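Local coordinates for protein spaetzle C-106 (Drosophila melanogaster, PDB 4LXR), which binds the Toll receptor as a disulfide-linked homodimer, activating the pathway that sets dorsal-ventral polarity in the embryo and induces the antifungal peptide drosomycin, at the interface of chains C and A and the interface of chains B and A. Residues are numbered along the deposited sequence; one frame, centred on the assembly and turned at random. Chains: chain A/B, Protein spaetzle C-106; chain C, Protein toll.

Contact 1: the interface of chains C and A. Residues chain C 275, 277; chain A 58-62.
The guanidinium of C:Arg277 meets A:Phe60 edge-on, with the backbone carbonyl oxygen of A:Phe60 and a water both in its plane. The CD of A:Gln62 lies over one face, 4.3 Å above the plane and toward the rim, but A:Gln62 is poorly ordered. Both terminal nitrogens donate hydrogen bonds end-on to the same oxygen. C:Arg277 NH1 is 2.7 Å from A:Phe60 O, and C:Arg277 NH2 is 2.9 Å from that oxygen. The two donors sit slightly tilted from the carbonyl plane. C:Arg277 NH1 also binds the water at 2.8 Å, and the water binds the backbone N of A:Gln62. The chain of C:Arg277 bends at chi2 (-59°) and then runs extended to the loop. The second flat group is the amide of C:Asn275. Its ND2 donates an almost straight hydrogen bond to A:Asn59 OD1 at 3.1 Å. The acceptor lies in the amide plane of C:Asn275, whereas the donor stands above the carbonyl plane of A:Asn59. The two amide planes are turned 76° apart. C:Asn275 OD1 rests against the ring of A:Pro61, 3.3 Å from its CG. The patch lets leucine-rich repeat residues of Toll hold a Spaetzle loop largely through its backbone, helping to dock the cytokine on its receptor.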
loop_
_atom_site.group_PDB
_atom_site.type_symbol
_atom_site.label_atom_id
_atom_site.label_comp_id
_atom_site.label_asym_id
_atom_site.label_seq_id
_atom_site.Cartn_x
_atom_site.Cartn_y
_atom_site.Cartn_z
ATOM N N ASN C 275 -17.455 -15.559 11.075
ATOM C CA ASN C 275 -16.523 -16.660 11.304
ATOM C C ASN C 275 -17.151 -17.868 11.985
ATOM O O ASN C 275 -16.592 -18.448 12.920
ATOM C CB ASN C 275 -15.310 -16.177 12.086
ATOM C CG ASN C 275 -14.537 -15.135 11.333
ATOM O OD1 ASN C 275 -14.111 -15.369 10.191
ATOM N ND2 ASN C 275 -14.366 -13.963 11.945
ATOM N N ARG C 277 -17.664 -21.575 12.371
ATOM C CA ARG C 277 -16.541 -22.498 12.224
ATOM C C ARG C 277 -16.887 -23.709 11.375
ATOM O O ARG C 277 -16.036 -24.551 11.120
ATOM C CB ARG C 277 -16.010 -22.931 13.597
ATOM C CG ARG C 277 -15.570 -21.763 14.501
ATOM C CD ARG C 277 -14.462 -20.900 13.862
ATOM N NE ARG C 277 -13.958 -19.895 14.801
ATOM C CZ ARG C 277 -13.152 -18.885 14.490
ATOM N NH1 ARG C 277 -12.731 -18.707 13.241
ATOM N NH2 ARG C 277 -12.765 -18.041 15.441
ATOM N N ALA A 58 -10.830 -14.113 19.591
ATOM C CA ALA A 58 -11.629 -15.321 19.391
ATOM C C ALA A 58 -12.633 -15.232 18.222
ATOM O O ALA A 58 -13.368 -16.184 17.968
ATOM C CB ALA A 58 -12.352 -15.681 20.677
ATOM N N ASN A 59 -12.678 -14.085 17.546
ATOM C CA ASN A 59 -13.532 -13.879 16.370
ATOM C C ASN A 59 -12.734 -13.429 15.129
ATOM O O ASN A 59 -13.046 -12.421 14.503
ATOM C CB ASN A 59 -14.669 -12.871 16.665
ATOM C CG ASN A 59 -15.657 -12.735 15.500
ATOM O OD1 ASN A 59 -15.754 -13.637 14.666
ATOM N ND2 ASN A 59 -16.405 -11.609 15.446
ATOM N N PHE A 60 -11.700 -14.186 14.787
ATOM C CA PHE A 60 -10.996 -14.026 13.522
ATOM C C PHE A 60 -11.118 -15.371 12.810
ATOM O O PHE A 60 -11.360 -16.383 13.473
ATOM C CB PHE A 60 -9.516 -13.627 13.735
ATOM C CG PHE A 60 -9.327 -12.181 14.182
ATOM C CD1 PHE A 60 -9.409 -11.137 13.264
ATOM C CD2 PHE A 60 -9.069 -11.878 15.507
ATOM C CE1 PHE A 60 -9.237 -9.816 13.666
ATOM C CE2 PHE A 60 -8.910 -10.547 15.931
ATOM C CZ PHE A 60 -8.988 -9.519 15.009
ATOM N N PRO A 61 -10.993 -15.376 11.462
ATOM C CA PRO A 61 -10.917 -16.609 10.679
ATOM C C PRO A 61 -9.855 -17.522 11.272
ATOM O O PRO A 61 -8.830 -17.017 11.729
ATOM C CB PRO A 61 -10.475 -16.112 9.301
ATOM C CG PRO A 61 -11.029 -14.722 9.221
ATOM C CD PRO A 61 -10.880 -14.175 10.606
ATOM N N GLN A 62 -10.104 -18.831 11.281
ATOM C CA GLN A 62 -9.204 -19.775 11.937
ATOM C C GLN A 62 -7.774 -19.674 11.408
ATOM O O GLN A 62 -6.823 -19.809 12.175
ATOM C CB GLN A 62 -9.712 -21.215 11.790
ATOM C CG GLN A 62 -9.214 -22.176 12.881
ATOM C CD GLN A 62 -9.998 -22.037 14.196
ATOM O OE1 GLN A 62 -11.094 -22.595 14.341
ATOM N NE2 GLN A 62 -9.441 -21.285 15.152
HETATM O O HOH W 1 -12.786 -19.802 10.670
#

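Contact 2: the interface of chains B and A. Residues chain B 45, 98-100; chain A 97-100.
Strand 95-105 of chain B and strand 95-102 of chain A run side by side in roughly the same direction where B:Cys98 meets A:Cys98. The SG atoms of these two cysteines are 2.0 Å apart and form the interchain disulfide of the Spaetzle dimer, a cystine-knot cytokine. The two halves differ in rotamer. In B:Cys98 the SG points away from the backbone N (chi1 178°), while in A:Cys98 it sits between the backbone N and the carbonyl carbon (chi1 68°). The bridge is thus locally asymmetric, although the whole interface is two-fold symmetric. A:Lys100 reaches across beside it. Its CD passes 3.7 Å from B:Cys98 SG and 3.4 Å from the carbonyl oxygen of B:Cys99. The ammonium then meets the carboxylate of B:Glu45, which comes from the opposite direction. A:Lys100 NZ and B:Glu45 OE2 form a salt bridge and hydrogen bond of 2.7 Å, on the syn side of the oxygen. The backbone N of B:Cys99 donates to B:Glu45 OE2 at 2.9 Å, from the anti side and the other face of the carboxylate. Two donors thus hold this oxygen and probably stabilise its negative charge. B:Lys100 crosses A:Lys100 obliquely. Its CD lies 3.4 Å from the carbonyl oxygen of A:Cys99.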
loop_
_atom_site.group_PDB
_atom_site.type_symbol
_atom_site.label_atom_id
_atom_site.label_comp_id
_atom_site.label_asym_id
_atom_site.label_seq_id
_atom_site.Cartn_x
_atom_site.Cartn_y
_atom_site.Cartn_z
ATOM N N GLU B 45 7.976 4.398 13.783
ATOM C CA GLU B 45 6.744 3.861 13.238
ATOM C C GLU B 45 5.603 4.787 13.660
ATOM O O GLU B 45 5.370 4.996 14.854
ATOM C CB GLU B 45 6.514 2.425 13.730
ATOM C CG GLU B 45 5.194 1.801 13.299
ATOM C CD GLU B 45 4.991 0.386 13.847
ATOM O OE1 GLU B 45 5.862 -0.478 13.588
ATOM O OE2 GLU B 45 3.959 0.140 14.536
ATOM N N CYS B 98 5.649 3.048 17.920
ATOM C CA CYS B 98 4.745 1.957 17.667
ATOM C C CYS B 98 3.321 2.455 17.466
ATOM O O CYS B 98 2.857 3.347 18.172
ATOM C CB CYS B 98 4.820 1.022 18.875
ATOM S SG CYS B 98 3.744 -0.396 18.847
ATOM N N CYS B 99 2.625 1.881 16.494
ATOM C CA CYS B 99 1.200 2.147 16.337
ATOM C C CYS B 99 0.407 0.898 16.715
ATOM O O CYS B 99 0.626 -0.183 16.159
ATOM C CB CYS B 99 0.878 2.558 14.904
ATOM S SG CYS B 99 -0.871 2.882 14.599
ATOM N N LYS B 100 -0.521 1.045 17.651
ATOM C CA LYS B 100 -1.153 -0.124 18.265
ATOM C C LYS B 100 -2.651 0.069 18.442
ATOM O O LYS B 100 -3.111 1.174 18.732
ATOM C CB LYS B 100 -0.500 -0.394 19.622
ATOM C CG LYS B 100 -0.243 -1.856 19.912
ATOM C CD LYS B 100 0.838 -2.028 20.965
ATOM C CE LYS B 100 0.416 -1.455 22.301
ATOM N NZ LYS B 100 1.308 -1.922 23.397
ATOM N N SER A 97 10.466 -2.314 21.127
ATOM C CA SER A 97 9.749 -1.043 21.123
ATOM C C SER A 97 8.254 -1.181 21.397
ATOM O O SER A 97 7.619 -0.221 21.831
ATOM C CB SER A 97 9.982 -0.287 19.811
ATOM O OG SER A 97 9.659 -1.103 18.700
ATOM N N CYS A 98 7.711 -2.364 21.117
ATOM C CA CYS A 98 6.338 -2.720 21.482
ATOM C C CYS A 98 6.002 -4.162 21.107
ATOM O O CYS A 98 6.756 -4.820 20.384
ATOM C CB CYS A 98 5.303 -1.767 20.858
ATOM S SG CYS A 98 5.130 -1.870 19.077
ATOM N N CYS A 99 4.853 -4.625 21.599
ATOM C CA CYS A 99 4.366 -5.976 21.369
ATOM C C CYS A 99 3.041 -5.885 20.637
ATOM O O CYS A 99 2.118 -5.213 21.084
ATOM C CB CYS A 99 4.156 -6.683 22.709
ATOM S SG CYS A 99 3.860 -8.463 22.617
ATOM N N LYS A 100 2.931 -6.540 19.494
ATOM C CA LYS A 100 1.714 -6.385 18.702
ATOM C C LYS A 100 1.181 -7.723 18.258
ATOM O O LYS A 100 1.937 -8.686 18.110
ATOM C CB LYS A 100 1.965 -5.499 17.474
ATOM C CG LYS A 100 2.579 -4.149 17.804
ATOM C CD LYS A 100 2.324 -3.109 16.706
ATOM C CE LYS A 100 3.249 -3.278 15.522
ATOM N NZ LYS A 100 2.895 -2.293 14.464
#

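Contact 3: the interface of chains C and A. Residues chain C 226, 248, 250-251, 277; chain A 58-59.
A:Asn59, A:Ala58 and C:His226 bury the most surface here, as a Spaetzle loop settles on leucine-rich repeats of Toll. A:Asn59 places its amide over the side chain of C:Ser250. Its CG points away from its own backbone N (chi1 -175°), which carries the amide out from the loop toward Toll. C:Ser250 CB packs over the amide face, 3.5 Å from the CG of A:Asn59. C:Asn248, at the end of strand 246-248, positions C:Ser250 from the side. C:Asn248 OD1 takes a hydrogen bond from C:Ser250 OG at 2.7 Å, in the carbonyl plane and on a lone pair. The backbone N of C:Ser250 donates to the same oxygen from above that plane. The first bond turns the hydroxyl toward C:Asn248; the second holds the serine backbone beside it. The imidazole of C:His226 borders both loop residues. Its plane is turned 39° from the amide of A:Asn59. The ring carbon C:His226 CD2 lies 4.0 Å from the CB of A:Asn59 and equally far from the A:Ala58 methyl. Also on the Toll-facing side of A:Ala58, the C:Ala251 methyl (CB) lies 3.3 Å from A:Ala58 O. A water joins the imidazole to the loop backbone. It lies in the ring plane, 3.0 Å from C:His226 NE2 and 3.0 Å from the backbone N of A:Ala58.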
loop_
_atom_site.group_PDB
_atom_site.type_symbol
_atom_site.label_atom_id
_atom_site.label_comp_id
_atom_site.label_asym_id
_atom_site.label_seq_id
_atom_site.Cartn_x
_atom_site.Cartn_y
_atom_site.Cartn_z
ATOM N N HIS C 226 -20.137 -15.058 21.434
ATOM C CA HIS C 226 -19.240 -15.582 20.416
ATOM C C HIS C 226 -18.270 -16.620 20.970
ATOM O O HIS C 226 -17.946 -16.596 22.152
ATOM C CB HIS C 226 -18.561 -14.466 19.590
ATOM C CG HIS C 226 -17.360 -13.818 20.227
ATOM N ND1 HIS C 226 -17.429 -12.611 20.892
ATOM C CD2 HIS C 226 -16.045 -14.144 20.190
ATOM C CE1 HIS C 226 -16.219 -12.256 21.294
ATOM N NE2 HIS C 226 -15.359 -13.167 20.877
ATOM N N ASN C 248 -24.107 -10.829 19.570
ATOM C CA ASN C 248 -22.978 -11.434 18.884
ATOM C C ASN C 248 -22.984 -12.958 18.987
ATOM O O ASN C 248 -22.809 -13.510 20.070
ATOM C CB ASN C 248 -21.639 -10.853 19.358
ATOM C CG ASN C 248 -20.472 -11.250 18.439
ATOM O OD1 ASN C 248 -20.654 -11.981 17.474
ATOM N ND2 ASN C 248 -19.282 -10.747 18.733
ATOM N N SER C 250 -20.970 -14.859 16.843
ATOM C CA SER C 250 -19.844 -15.239 15.985
ATOM C C SER C 250 -19.062 -16.455 16.495
ATOM O O SER C 250 -19.204 -16.877 17.640
ATOM C CB SER C 250 -18.870 -14.061 15.789
ATOM O OG SER C 250 -19.501 -12.938 15.201
ATOM N N ALA C 251 -18.236 -17.008 15.615
ATOM C CA ALA C 251 -17.279 -18.041 15.966
ATOM C C ALA C 251 -17.920 -19.222 16.681
ATOM O O ALA C 251 -17.342 -19.789 17.594
ATOM C CB ALA C 251 -16.124 -17.448 16.789
ATOM N N ARG C 277 -17.664 -21.575 12.371
ATOM C CA ARG C 277 -16.541 -22.498 12.224
ATOM C C ARG C 277 -16.887 -23.709 11.375
ATOM O O ARG C 277 -16.036 -24.551 11.120
ATOM C CB ARG C 277 -16.010 -22.931 13.597
ATOM C CG ARG C 277 -15.570 -21.763 14.501
ATOM C CD ARG C 277 -14.462 -20.900 13.862
ATOM N NE ARG C 277 -13.958 -19.895 14.801
ATOM C CZ ARG C 277 -13.152 -18.885 14.490
ATOM N NH1 ARG C 277 -12.731 -18.707 13.241
ATOM N NH2 ARG C 277 -12.765 -18.041 15.441
ATOM N N ALA A 58 -10.830 -14.113 19.591
ATOM C CA ALA A 58 -11.629 -15.321 19.391
ATOM C C ALA A 58 -12.633 -15.232 18.222
ATOM O O ALA A 58 -13.368 -16.184 17.968
ATOM C CB ALA A 58 -12.352 -15.681 20.677
ATOM N N ASN A 59 -12.678 -14.085 17.546
ATOM C CA ASN A 59 -13.532 -13.879 16.370
ATOM C C ASN A 59 -12.734 -13.429 15.129
ATOM O O ASN A 59 -13.046 -12.421 14.503
ATOM C CB ASN A 59 -14.669 -12.871 16.665
ATOM C CG ASN A 59 -15.657 -12.735 15.500
ATOM O OD1 ASN A 59 -15.754 -13.637 14.666
ATOM N ND2 ASN A 59 -16.405 -11.609 15.446
HETATM O O HOH W 2 -12.488 -12.321 21.281
#

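Contact 4: the interface of chains B and A. Residues chain B 5-6; chain A 69, 102-105.
B:Glu6 and A:Lys69 cross at about a right angle, while A:Lys104 runs alongside B:Glu6 and points the same way. This is a joint of the Spaetzle homodimer, where the N-terminal segment of chain B lies across the end of strand 95-102 of chain A and the loop after it. B:Glu6 buries the most surface in the patch, 78 Å². Its CG lies beside its own backbone N (chi1 -73°), and the chain then extends to bring the carboxylate to A:Lys69. A:Lys69, on strand 67-73, bends at chi2, chi3 and chi4 to bring its ammonium round to B:Glu6 OE2. The two groups form a salt bridge, but the modelled separation is too short to be reliable. Next to the carboxylate, the B:Glu6 CG touches two groups of chain A. It is 4.0 Å from the methyl (CB) of A:Ala102 and 3.9 Å from A:Lys104 CE. The ammonium of A:Lys104 stays further off, with NZ 4.8 Å from B:Glu6 OE2. Its positive charge may still help to balance the carboxylate. B:Asp5 contributes through its backbone. Its carbonyl oxygen lies 3.5 Å from A:Lys104 CA and 3.6 Å from A:Lys104 CG.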
loop_
_atom_site.group_PDB
_atom_site.type_symbol
_atom_site.label_atom_id
_atom_site.label_comp_id
_atom_site.label_asym_id
_atom_site.label_seq_id
_atom_site.Cartn_x
_atom_site.Cartn_y
_atom_site.Cartn_z
ATOM N N ASP B 5 3.137 -14.698 6.095
ATOM C CA ASP B 5 3.104 -13.244 5.982
ATOM C C ASP B 5 2.131 -12.665 7.007
ATOM O O ASP B 5 1.124 -13.289 7.329
ATOM C CB ASP B 5 2.708 -12.831 4.569
ATOM C CG ASP B 5 3.412 -11.573 4.115
ATOM O OD1 ASP B 5 4.277 -11.080 4.873
ATOM O OD2 ASP B 5 3.111 -11.091 2.999
ATOM N N GLU B 6 2.430 -11.473 7.513
ATOM C CA GLU B 6 1.728 -10.948 8.677
ATOM C C GLU B 6 1.109 -9.565 8.504
ATOM O O GLU B 6 1.664 -8.690 7.846
ATOM C CB GLU B 6 2.660 -10.948 9.890
ATOM C CG GLU B 6 2.916 -12.335 10.451
ATOM C CD GLU B 6 4.208 -12.411 11.223
ATOM O OE1 GLU B 6 4.896 -11.372 11.320
ATOM O OE2 GLU B 6 4.539 -13.507 11.723
ATOM N N LYS A 69 3.773 -10.713 18.764
ATOM C CA LYS A 69 5.123 -10.604 18.233
ATOM C C LYS A 69 5.864 -9.407 18.800
ATOM O O LYS A 69 5.280 -8.342 19.026
ATOM C CB LYS A 69 5.092 -10.493 16.710
ATOM C CG LYS A 69 4.457 -11.688 16.038
ATOM C CD LYS A 69 5.223 -12.958 16.358
ATOM C CE LYS A 69 5.739 -13.591 15.091
ATOM N NZ LYS A 69 4.629 -13.692 14.102
ATOM N N ALA A 102 -0.065 -10.174 15.602
ATOM C CA ALA A 102 0.108 -10.393 14.170
ATOM C C ALA A 102 -0.947 -11.366 13.649
ATOM O O ALA A 102 -1.186 -12.411 14.249
ATOM C CB ALA A 102 1.504 -10.923 13.897
ATOM N N LEU A 103 -1.594 -11.008 12.546
ATOM C CA LEU A 103 -2.577 -11.880 11.917
ATOM C C LEU A 103 -1.992 -12.459 10.629
ATOM O O LEU A 103 -1.445 -11.724 9.817
ATOM C CB LEU A 103 -3.848 -11.093 11.596
ATOM C CG LEU A 103 -4.414 -10.223 12.723
ATOM C CD1 LEU A 103 -5.512 -9.318 12.194
ATOM C CD2 LEU A 103 -4.924 -11.081 13.885
ATOM N N LYS A 104 -2.093 -13.771 10.440
ATOM C CA LYS A 104 -1.677 -14.385 9.173
ATOM C C LYS A 104 -2.773 -14.251 8.117
ATOM O O LYS A 104 -3.556 -15.173 7.896
ATOM C CB LYS A 104 -1.335 -15.858 9.367
ATOM C CG LYS A 104 0.145 -16.176 9.303
ATOM C CD LYS A 104 0.831 -15.899 10.628
ATOM C CE LYS A 104 2.331 -16.164 10.548
ATOM N NZ LYS A 104 2.636 -17.534 10.039
ATOM N N THR A 105 -2.845 -13.086 7.491
ATOM C CA THR A 105 -3.757 -12.862 6.382
ATOM C C THR A 105 -3.073 -11.917 5.429
ATOM O O THR A 105 -2.070 -11.302 5.789
ATOM C CB THR A 105 -5.039 -12.175 6.819
ATOM O OG1 THR A 105 -5.894 -11.996 5.677
ATOM C CG2 THR A 105 -4.725 -10.819 7.418
#

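Contacts 1 and 3 are neighbouring parts of one receptor-binding surface. Their C-alpha centres are about 6 Å apart, and they share C:Arg277, A:Ala58 and A:Asn59. Contacts 2 and 4 belong to the homodimer interface, with centres about 14 Å apart. Both draw on strand 95-102 of chain A. Contact 4 is also about 14 Å from contact 1, whereas contact 2 is about 24 Å from contact 1 and 26 Å from contact 3. Through these two patches chain A meets Toll well away from the interchain disulfide. This fits an assembly in which one Toll molecule binds one disulfide-linked Spaetzle dimer.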